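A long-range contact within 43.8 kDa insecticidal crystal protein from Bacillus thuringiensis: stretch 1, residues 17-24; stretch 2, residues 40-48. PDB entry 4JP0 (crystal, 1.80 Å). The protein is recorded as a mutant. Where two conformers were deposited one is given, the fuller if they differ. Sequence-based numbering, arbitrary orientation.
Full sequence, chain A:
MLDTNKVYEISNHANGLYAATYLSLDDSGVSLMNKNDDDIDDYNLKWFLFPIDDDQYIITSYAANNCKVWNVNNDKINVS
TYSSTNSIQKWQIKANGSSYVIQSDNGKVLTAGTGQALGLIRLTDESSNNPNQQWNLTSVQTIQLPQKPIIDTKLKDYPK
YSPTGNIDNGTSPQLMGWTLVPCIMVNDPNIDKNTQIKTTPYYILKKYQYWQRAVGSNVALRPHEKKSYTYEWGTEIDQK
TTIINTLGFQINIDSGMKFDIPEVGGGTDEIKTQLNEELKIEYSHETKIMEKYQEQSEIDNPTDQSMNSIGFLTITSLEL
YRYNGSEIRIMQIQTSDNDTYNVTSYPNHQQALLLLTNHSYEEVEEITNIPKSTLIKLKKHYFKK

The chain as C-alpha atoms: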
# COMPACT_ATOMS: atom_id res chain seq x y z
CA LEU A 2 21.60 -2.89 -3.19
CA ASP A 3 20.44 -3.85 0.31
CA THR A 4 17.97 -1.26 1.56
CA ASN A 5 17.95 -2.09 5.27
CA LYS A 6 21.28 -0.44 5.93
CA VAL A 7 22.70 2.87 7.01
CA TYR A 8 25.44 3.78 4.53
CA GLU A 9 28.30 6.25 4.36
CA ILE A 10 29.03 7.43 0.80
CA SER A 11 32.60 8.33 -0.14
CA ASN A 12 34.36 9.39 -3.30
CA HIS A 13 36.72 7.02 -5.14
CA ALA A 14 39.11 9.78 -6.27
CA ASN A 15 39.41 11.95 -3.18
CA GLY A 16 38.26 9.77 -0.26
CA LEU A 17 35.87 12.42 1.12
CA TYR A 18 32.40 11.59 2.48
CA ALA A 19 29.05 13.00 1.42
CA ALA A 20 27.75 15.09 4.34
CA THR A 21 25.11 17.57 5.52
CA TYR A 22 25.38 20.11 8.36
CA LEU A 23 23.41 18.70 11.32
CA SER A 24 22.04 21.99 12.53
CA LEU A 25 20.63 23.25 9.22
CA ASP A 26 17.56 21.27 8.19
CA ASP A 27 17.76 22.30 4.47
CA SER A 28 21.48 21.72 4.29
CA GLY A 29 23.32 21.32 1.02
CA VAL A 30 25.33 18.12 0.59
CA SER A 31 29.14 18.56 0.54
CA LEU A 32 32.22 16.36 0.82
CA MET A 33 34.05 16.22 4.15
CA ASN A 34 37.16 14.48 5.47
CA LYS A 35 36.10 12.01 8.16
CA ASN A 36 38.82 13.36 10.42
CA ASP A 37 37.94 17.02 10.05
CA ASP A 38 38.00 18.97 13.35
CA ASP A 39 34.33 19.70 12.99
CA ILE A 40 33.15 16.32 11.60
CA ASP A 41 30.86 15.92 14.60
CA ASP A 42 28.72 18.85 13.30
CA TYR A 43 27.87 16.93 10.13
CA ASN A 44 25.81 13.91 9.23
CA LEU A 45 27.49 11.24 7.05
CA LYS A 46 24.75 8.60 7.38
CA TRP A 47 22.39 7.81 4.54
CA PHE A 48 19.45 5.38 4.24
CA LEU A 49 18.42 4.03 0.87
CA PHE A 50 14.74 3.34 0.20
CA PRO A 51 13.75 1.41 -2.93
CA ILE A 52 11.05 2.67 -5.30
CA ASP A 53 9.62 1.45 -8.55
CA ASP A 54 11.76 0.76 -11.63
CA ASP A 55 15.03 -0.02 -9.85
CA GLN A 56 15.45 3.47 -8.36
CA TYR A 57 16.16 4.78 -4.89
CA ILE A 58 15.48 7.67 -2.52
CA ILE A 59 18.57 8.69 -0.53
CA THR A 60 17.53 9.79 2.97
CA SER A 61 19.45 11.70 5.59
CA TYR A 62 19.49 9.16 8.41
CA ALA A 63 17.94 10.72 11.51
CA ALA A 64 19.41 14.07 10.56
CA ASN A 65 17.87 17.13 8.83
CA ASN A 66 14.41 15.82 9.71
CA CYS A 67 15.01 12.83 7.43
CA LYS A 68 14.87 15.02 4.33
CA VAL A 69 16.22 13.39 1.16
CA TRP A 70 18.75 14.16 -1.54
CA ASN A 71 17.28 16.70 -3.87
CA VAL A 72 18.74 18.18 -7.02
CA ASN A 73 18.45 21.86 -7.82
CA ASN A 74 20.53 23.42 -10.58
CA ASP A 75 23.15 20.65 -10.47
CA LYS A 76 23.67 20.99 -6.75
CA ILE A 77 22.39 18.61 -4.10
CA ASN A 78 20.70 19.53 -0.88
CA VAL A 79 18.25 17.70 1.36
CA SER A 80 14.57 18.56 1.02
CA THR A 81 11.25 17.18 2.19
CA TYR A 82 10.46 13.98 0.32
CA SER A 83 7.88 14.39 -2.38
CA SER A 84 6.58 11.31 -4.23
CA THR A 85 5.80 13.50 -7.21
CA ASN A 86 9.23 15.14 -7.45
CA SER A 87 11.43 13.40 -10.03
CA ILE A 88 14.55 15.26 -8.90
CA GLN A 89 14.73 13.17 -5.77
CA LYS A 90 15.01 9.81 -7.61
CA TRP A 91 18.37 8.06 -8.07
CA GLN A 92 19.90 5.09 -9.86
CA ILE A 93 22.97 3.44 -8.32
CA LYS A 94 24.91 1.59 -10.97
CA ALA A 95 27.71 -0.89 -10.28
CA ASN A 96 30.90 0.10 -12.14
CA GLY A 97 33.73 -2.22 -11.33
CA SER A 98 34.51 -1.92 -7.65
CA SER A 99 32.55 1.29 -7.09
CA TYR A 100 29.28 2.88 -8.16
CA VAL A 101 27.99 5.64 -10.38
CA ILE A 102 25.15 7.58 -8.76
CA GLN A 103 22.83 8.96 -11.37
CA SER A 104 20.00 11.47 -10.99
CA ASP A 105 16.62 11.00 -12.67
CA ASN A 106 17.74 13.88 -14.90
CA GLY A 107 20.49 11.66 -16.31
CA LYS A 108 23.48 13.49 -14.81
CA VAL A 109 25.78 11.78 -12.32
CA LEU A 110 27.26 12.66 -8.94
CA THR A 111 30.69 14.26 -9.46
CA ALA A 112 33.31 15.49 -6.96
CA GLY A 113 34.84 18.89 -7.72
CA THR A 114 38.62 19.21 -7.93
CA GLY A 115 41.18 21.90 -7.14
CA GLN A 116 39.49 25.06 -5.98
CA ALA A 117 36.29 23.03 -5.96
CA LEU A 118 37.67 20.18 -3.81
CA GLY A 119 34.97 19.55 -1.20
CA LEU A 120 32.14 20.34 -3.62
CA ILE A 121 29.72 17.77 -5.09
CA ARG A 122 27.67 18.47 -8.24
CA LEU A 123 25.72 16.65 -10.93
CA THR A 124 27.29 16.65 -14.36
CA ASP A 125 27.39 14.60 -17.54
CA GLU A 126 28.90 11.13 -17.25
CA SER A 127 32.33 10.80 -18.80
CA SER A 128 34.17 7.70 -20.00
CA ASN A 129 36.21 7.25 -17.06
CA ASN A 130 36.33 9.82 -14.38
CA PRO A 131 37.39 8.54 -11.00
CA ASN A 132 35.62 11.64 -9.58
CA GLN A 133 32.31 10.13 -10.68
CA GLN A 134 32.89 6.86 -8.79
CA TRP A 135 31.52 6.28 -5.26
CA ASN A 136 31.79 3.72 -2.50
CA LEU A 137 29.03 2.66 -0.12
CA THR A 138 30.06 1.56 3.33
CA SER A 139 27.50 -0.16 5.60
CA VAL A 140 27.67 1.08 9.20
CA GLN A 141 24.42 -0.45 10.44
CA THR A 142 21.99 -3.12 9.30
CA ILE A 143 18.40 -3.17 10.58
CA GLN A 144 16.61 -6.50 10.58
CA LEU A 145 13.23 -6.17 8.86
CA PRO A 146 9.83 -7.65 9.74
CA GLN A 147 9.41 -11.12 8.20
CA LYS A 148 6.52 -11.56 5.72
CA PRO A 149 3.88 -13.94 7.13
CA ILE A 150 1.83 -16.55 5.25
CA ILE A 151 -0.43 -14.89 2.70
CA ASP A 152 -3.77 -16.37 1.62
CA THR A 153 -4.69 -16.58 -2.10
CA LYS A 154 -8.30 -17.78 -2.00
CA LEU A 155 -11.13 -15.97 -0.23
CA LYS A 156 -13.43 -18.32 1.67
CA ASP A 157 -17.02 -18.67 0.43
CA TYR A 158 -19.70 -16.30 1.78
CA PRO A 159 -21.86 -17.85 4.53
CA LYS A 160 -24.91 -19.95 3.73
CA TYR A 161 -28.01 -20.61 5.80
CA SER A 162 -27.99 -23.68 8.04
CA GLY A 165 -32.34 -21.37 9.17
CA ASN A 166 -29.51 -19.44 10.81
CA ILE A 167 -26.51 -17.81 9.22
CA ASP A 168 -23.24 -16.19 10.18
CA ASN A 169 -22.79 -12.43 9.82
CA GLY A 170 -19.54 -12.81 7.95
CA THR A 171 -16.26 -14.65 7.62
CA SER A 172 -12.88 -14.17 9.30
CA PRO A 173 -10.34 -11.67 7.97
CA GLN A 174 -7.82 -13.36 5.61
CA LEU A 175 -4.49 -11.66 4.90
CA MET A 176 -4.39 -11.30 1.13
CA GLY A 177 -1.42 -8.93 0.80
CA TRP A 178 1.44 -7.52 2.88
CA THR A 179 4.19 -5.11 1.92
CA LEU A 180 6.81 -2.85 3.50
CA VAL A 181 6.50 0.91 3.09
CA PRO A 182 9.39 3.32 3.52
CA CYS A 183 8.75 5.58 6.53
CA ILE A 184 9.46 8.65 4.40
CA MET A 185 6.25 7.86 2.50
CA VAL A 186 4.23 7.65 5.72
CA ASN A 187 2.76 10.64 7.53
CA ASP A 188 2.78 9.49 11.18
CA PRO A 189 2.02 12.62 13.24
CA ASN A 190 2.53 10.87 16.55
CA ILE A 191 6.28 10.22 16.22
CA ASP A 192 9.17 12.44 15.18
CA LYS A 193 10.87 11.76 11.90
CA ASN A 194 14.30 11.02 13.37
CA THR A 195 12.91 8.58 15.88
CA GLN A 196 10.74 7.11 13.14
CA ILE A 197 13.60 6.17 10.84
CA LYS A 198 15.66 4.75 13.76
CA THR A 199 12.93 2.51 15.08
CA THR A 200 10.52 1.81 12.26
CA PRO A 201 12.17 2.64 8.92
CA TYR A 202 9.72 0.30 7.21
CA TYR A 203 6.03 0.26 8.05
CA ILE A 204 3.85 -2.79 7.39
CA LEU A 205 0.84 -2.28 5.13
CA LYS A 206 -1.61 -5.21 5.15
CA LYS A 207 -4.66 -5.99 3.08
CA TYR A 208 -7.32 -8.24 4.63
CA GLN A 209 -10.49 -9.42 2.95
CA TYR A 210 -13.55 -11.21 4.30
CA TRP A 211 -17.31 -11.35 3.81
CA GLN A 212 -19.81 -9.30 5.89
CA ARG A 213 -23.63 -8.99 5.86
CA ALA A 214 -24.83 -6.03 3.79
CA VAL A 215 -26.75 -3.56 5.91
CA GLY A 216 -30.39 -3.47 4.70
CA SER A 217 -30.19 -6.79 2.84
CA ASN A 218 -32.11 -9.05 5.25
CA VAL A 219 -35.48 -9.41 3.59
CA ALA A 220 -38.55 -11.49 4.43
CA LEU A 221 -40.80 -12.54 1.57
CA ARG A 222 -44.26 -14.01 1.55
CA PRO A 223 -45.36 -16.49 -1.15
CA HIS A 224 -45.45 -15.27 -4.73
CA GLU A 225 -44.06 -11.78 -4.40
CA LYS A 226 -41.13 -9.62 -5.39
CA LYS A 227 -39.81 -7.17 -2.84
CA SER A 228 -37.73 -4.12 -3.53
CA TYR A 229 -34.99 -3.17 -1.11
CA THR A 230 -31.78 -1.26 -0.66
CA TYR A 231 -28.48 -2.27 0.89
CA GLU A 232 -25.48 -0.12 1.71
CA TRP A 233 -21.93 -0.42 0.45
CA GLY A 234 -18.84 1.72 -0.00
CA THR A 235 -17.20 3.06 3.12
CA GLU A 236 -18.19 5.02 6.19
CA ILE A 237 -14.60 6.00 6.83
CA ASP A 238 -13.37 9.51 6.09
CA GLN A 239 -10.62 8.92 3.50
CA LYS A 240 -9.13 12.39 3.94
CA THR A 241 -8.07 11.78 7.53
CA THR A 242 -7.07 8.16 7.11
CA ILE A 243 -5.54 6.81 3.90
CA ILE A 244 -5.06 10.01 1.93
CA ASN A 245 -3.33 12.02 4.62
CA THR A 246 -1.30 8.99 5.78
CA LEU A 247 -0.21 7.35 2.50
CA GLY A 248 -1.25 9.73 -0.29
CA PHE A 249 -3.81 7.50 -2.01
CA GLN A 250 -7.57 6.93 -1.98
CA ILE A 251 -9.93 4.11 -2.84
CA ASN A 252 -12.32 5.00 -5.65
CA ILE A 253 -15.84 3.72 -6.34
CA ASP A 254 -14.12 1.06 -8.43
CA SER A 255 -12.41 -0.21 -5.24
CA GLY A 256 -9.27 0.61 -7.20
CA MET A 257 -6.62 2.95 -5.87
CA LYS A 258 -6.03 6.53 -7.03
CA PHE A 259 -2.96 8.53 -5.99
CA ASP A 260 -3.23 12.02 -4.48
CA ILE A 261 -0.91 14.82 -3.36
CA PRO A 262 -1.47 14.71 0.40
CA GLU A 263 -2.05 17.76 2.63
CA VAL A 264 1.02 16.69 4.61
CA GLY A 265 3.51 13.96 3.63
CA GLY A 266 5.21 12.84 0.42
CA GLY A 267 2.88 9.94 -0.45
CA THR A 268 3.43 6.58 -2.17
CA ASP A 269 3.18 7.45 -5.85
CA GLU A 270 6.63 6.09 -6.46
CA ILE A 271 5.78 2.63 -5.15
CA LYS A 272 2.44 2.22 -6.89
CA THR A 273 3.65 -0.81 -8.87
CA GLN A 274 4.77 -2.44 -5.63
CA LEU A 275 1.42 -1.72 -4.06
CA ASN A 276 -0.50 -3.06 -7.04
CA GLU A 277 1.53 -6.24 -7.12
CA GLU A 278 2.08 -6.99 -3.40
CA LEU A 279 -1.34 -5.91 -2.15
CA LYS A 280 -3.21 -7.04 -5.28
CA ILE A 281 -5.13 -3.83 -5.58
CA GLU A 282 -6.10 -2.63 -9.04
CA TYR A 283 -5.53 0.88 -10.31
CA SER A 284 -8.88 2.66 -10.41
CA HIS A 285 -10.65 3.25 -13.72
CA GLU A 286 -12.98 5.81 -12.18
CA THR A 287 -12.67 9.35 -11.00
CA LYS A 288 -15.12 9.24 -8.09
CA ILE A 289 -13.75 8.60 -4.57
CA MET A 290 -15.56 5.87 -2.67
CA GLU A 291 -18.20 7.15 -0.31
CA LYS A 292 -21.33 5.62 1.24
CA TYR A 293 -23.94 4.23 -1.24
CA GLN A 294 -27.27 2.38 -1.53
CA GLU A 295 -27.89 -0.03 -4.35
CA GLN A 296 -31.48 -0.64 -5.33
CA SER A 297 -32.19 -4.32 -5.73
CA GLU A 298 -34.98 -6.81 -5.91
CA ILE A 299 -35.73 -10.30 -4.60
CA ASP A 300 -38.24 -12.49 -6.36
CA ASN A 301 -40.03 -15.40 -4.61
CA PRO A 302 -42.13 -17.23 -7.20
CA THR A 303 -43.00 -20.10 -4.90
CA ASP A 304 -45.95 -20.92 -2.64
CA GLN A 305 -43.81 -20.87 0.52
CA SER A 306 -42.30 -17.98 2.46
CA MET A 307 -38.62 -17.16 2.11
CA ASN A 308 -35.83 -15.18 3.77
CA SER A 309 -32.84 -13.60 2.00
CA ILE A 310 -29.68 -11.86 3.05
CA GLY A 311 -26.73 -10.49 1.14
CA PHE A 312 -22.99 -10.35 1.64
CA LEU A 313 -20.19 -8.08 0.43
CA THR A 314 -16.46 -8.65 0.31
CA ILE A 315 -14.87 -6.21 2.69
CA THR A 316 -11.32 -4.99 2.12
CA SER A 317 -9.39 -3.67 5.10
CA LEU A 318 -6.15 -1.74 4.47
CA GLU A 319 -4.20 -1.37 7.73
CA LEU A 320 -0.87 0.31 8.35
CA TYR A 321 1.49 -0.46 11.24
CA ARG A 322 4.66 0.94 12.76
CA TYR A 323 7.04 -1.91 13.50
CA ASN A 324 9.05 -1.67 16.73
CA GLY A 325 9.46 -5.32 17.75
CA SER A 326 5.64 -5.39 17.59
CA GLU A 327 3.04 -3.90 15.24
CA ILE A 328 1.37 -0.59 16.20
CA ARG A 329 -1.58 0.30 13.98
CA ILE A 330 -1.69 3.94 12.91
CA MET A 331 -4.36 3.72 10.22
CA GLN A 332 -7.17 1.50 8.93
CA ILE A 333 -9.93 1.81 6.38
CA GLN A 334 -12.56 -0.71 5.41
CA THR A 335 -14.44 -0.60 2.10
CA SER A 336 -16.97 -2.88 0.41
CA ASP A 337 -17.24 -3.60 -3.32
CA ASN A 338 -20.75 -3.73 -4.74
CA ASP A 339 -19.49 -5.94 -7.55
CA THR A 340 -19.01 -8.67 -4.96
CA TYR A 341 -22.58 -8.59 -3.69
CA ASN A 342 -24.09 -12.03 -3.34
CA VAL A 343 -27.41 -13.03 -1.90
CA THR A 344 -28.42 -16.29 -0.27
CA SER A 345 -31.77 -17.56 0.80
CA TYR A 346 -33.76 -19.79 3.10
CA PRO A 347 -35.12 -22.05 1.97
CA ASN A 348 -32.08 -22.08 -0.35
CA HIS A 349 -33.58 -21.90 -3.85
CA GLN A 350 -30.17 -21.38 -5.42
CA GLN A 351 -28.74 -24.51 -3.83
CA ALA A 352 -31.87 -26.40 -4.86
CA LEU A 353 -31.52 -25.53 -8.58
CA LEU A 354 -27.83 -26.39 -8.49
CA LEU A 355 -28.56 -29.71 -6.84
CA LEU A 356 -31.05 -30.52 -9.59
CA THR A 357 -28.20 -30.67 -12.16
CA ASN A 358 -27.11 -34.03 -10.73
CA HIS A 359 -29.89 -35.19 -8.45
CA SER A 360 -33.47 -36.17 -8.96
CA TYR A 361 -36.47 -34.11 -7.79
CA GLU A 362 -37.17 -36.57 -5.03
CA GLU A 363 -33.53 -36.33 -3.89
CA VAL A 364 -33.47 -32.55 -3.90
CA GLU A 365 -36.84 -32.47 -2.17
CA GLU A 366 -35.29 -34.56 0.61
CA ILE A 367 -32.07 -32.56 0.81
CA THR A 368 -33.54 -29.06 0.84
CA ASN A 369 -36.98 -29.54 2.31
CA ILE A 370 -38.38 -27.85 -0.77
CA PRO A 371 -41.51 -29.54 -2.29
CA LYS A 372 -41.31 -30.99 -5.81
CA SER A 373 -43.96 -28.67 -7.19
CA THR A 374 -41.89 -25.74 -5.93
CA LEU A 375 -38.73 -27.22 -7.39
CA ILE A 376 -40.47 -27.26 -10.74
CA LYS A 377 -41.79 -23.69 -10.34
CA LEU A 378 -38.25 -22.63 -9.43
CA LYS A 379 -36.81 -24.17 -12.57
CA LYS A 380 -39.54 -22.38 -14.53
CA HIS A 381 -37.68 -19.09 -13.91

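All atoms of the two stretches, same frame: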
# COMPACT_ATOMS: atom_id res chain seq x y z
N LEU A 17 36.75 11.59 0.29
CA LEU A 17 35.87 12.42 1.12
C LEU A 17 34.48 11.85 1.19
O LEU A 17 34.10 11.09 0.30
CB LEU A 17 35.86 13.85 0.57
CG LEU A 17 37.23 14.55 0.53
CD1 LEU A 17 36.99 15.97 -0.01
CD2 LEU A 17 37.88 14.57 1.93
N TYR A 18 33.74 12.15 2.28
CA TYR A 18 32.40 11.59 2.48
C TYR A 18 31.28 12.61 2.28
O TYR A 18 31.36 13.75 2.74
CB TYR A 18 32.28 11.04 3.90
CG TYR A 18 33.12 9.78 4.08
CD1 TYR A 18 34.51 9.84 4.22
CD2 TYR A 18 32.51 8.55 4.14
CE1 TYR A 18 35.28 8.64 4.39
CE2 TYR A 18 33.27 7.36 4.32
CZ TYR A 18 34.65 7.43 4.43
OH TYR A 18 35.38 6.27 4.60
N ALA A 19 30.20 12.15 1.63
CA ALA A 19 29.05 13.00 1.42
C ALA A 19 28.47 13.35 2.79
O ALA A 19 28.31 12.44 3.65
CB ALA A 19 28.01 12.26 0.57
N ALA A 20 28.13 14.62 3.00
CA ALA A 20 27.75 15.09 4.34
C ALA A 20 26.77 16.25 4.32
O ALA A 20 26.78 17.04 3.40
CB ALA A 20 29.01 15.56 5.05
N THR A 21 25.92 16.36 5.34
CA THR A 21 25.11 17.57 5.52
C THR A 21 25.46 18.16 6.87
O THR A 21 25.94 17.43 7.76
CB THR A 21 23.60 17.28 5.52
OG1 THR A 21 23.33 16.14 6.31
CG2 THR A 21 23.10 16.91 4.17
N TYR A 22 25.16 19.45 7.06
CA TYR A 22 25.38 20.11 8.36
C TYR A 22 24.22 19.65 9.24
O TYR A 22 23.09 19.69 8.80
CB TYR A 22 25.31 21.65 8.23
CG TYR A 22 26.50 22.37 7.63
CD1 TYR A 22 26.85 23.67 8.04
CD2 TYR A 22 27.26 21.80 6.62
CE1 TYR A 22 27.92 24.34 7.49
CE2 TYR A 22 28.35 22.48 6.07
CZ TYR A 22 28.67 23.74 6.51
OH TYR A 22 29.74 24.39 5.95
N LEU A 23 24.48 19.22 10.47
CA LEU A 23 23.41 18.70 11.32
C LEU A 23 22.40 19.73 11.78
O LEU A 23 21.24 19.40 12.04
CB LEU A 23 23.99 18.10 12.61
CG LEU A 23 24.60 16.72 12.55
CD1 LEU A 23 25.20 16.38 13.90
CD2 LEU A 23 23.54 15.67 12.14
N SER A 24 22.85 20.96 11.92
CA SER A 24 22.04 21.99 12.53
C SER A 24 21.29 22.87 11.54
O SER A 24 20.62 23.83 11.96
CB SER A 24 22.90 22.79 13.49
OG SER A 24 23.15 22.00 14.64
N ILE A 40 33.98 17.39 12.21
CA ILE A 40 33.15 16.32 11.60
C ILE A 40 31.91 16.00 12.43
O ILE A 40 30.88 15.58 11.88
CB ILE A 40 33.95 15.03 11.31
CG1 ILE A 40 33.20 14.16 10.30
CG2 ILE A 40 34.24 14.26 12.61
CD1 ILE A 40 33.14 14.73 8.90
N ASP A 41 32.00 16.20 13.74
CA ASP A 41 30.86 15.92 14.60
C ASP A 41 29.67 16.86 14.39
O ASP A 41 28.59 16.61 14.89
CB ASP A 41 31.30 15.89 16.06
CG ASP A 41 32.14 14.67 16.39
OD1 ASP A 41 32.84 14.70 17.43
OD2 ASP A 41 32.18 13.64 15.68
N ASP A 42 29.84 17.93 13.63
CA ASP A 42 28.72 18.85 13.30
C ASP A 42 28.05 18.48 11.97
O ASP A 42 27.16 19.19 11.47
CB ASP A 42 29.23 20.28 13.19
CG ASP A 42 29.79 20.80 14.50
OD1 ASP A 42 29.22 20.54 15.57
OD2 ASP A 42 30.81 21.50 14.55
N TYR A 43 28.48 17.37 11.39
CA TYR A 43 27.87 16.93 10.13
C TYR A 43 27.25 15.56 10.27
O TYR A 43 27.64 14.78 11.14
CB TYR A 43 28.93 16.80 9.05
CG TYR A 43 29.51 18.13 8.63
CD1 TYR A 43 30.47 18.76 9.42
CD2 TYR A 43 29.07 18.77 7.47
CE1 TYR A 43 31.00 20.00 9.06
CE2 TYR A 43 29.62 20.03 7.09
CZ TYR A 43 30.58 20.62 7.89
OH TYR A 43 31.13 21.84 7.55
N ASN A 44 26.33 15.25 9.37
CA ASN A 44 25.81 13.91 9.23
C ASN A 44 26.44 13.24 8.02
O ASN A 44 26.41 13.82 6.94
CB ASN A 44 24.30 13.92 8.99
CG ASN A 44 23.78 12.54 8.64
OD1 ASN A 44 24.01 11.61 9.38
ND2 ASN A 44 23.14 12.39 7.45
N LEU A 45 26.97 12.03 8.18
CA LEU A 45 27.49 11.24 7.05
C LEU A 45 26.66 9.99 6.77
O LEU A 45 27.08 9.17 5.95
CB LEU A 45 28.92 10.76 7.34
CG LEU A 45 29.94 11.77 7.86
CD1 LEU A 45 31.35 11.16 8.01
CD2 LEU A 45 29.97 12.95 6.95
N LYS A 46 25.50 9.86 7.41
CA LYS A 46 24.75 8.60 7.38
C LYS A 46 23.55 8.73 6.48
O LYS A 46 22.77 9.64 6.67
CB LYS A 46 24.26 8.21 8.78
CG LYS A 46 25.40 7.78 9.73
CD LYS A 46 24.87 7.35 11.09
CE LYS A 46 26.01 7.10 12.07
NZ LYS A 46 25.53 6.46 13.34
N TRP A 47 23.43 7.78 5.56
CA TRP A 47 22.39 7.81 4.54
C TRP A 47 21.61 6.49 4.52
O TRP A 47 22.20 5.41 4.73
CB TRP A 47 23.01 8.10 3.15
CG TRP A 47 23.84 9.28 3.20
CD1 TRP A 47 25.21 9.33 3.16
CD2 TRP A 47 23.39 10.61 3.36
NE1 TRP A 47 25.62 10.63 3.28
CE2 TRP A 47 24.53 11.44 3.44
CE3 TRP A 47 22.11 11.21 3.50
CZ2 TRP A 47 24.44 12.83 3.64
CZ3 TRP A 47 22.02 12.60 3.68
CH2 TRP A 47 23.19 13.39 3.73
N PHE A 48 20.30 6.58 4.32
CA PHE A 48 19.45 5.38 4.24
C PHE A 48 18.82 5.32 2.88
O PHE A 48 18.22 6.31 2.41
CB PHE A 48 18.36 5.40 5.33
CG PHE A 48 17.79 4.06 5.64
CD1 PHE A 48 18.25 3.35 6.74
CD2 PHE A 48 16.77 3.52 4.85
CE1 PHE A 48 17.73 2.10 7.04
CE2 PHE A 48 16.25 2.25 5.15
CZ PHE A 48 16.73 1.56 6.25
O HOH W 1 28.69 9.70 3.87
O HOH W 2 25.80 21.44 12.36

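The apolar centre is built on small residues facing large ones. Ala20 offers only a methyl, and that economy leaves room for Leu45, whose CD2 lies 3.4 Å from Ala20 CB, and for the Tyr43 ring, whose CD2 is 4.0 Å from the same CB. Leu45, m then t, starts sideways but brings its tip back to the contact; its CD1 also meets Tyr18 CB at 4.2 Å. Trp47 points toward stretch 1 and works by its ring edge: CH2 packs 3.5 Å from Thr21 CG2, while NE1 donates a long hydrogen bond of 3.3 Å to Ala19 O, so a buried indole spends its polar atom on backbone. Further out, the edge of the Tyr43 ring is turned toward the face of Tyr22, with centroids 4.6 Å apart and planes at 75°.

Backbone hydrogen bonds run through the same register. Thr21 and Asn44 form an antiparallel pair, Thr21 N to Asn44 O at 3.0 Å and Asn44 N to Thr21 O at 2.7 Å. Within its own stretch, the Asn44 side chain also brackets Leu45, ND2 donating to Lys46 O (2.9 Å) and OD1 accepting from Lys46 N (3.0 Å). At the exposed end, Leu23 N donates to Asp42 O (2.9 Å), and a water links that same Asp42 O (2.8 Å from the water O) to Ser24 N (3.0 Å).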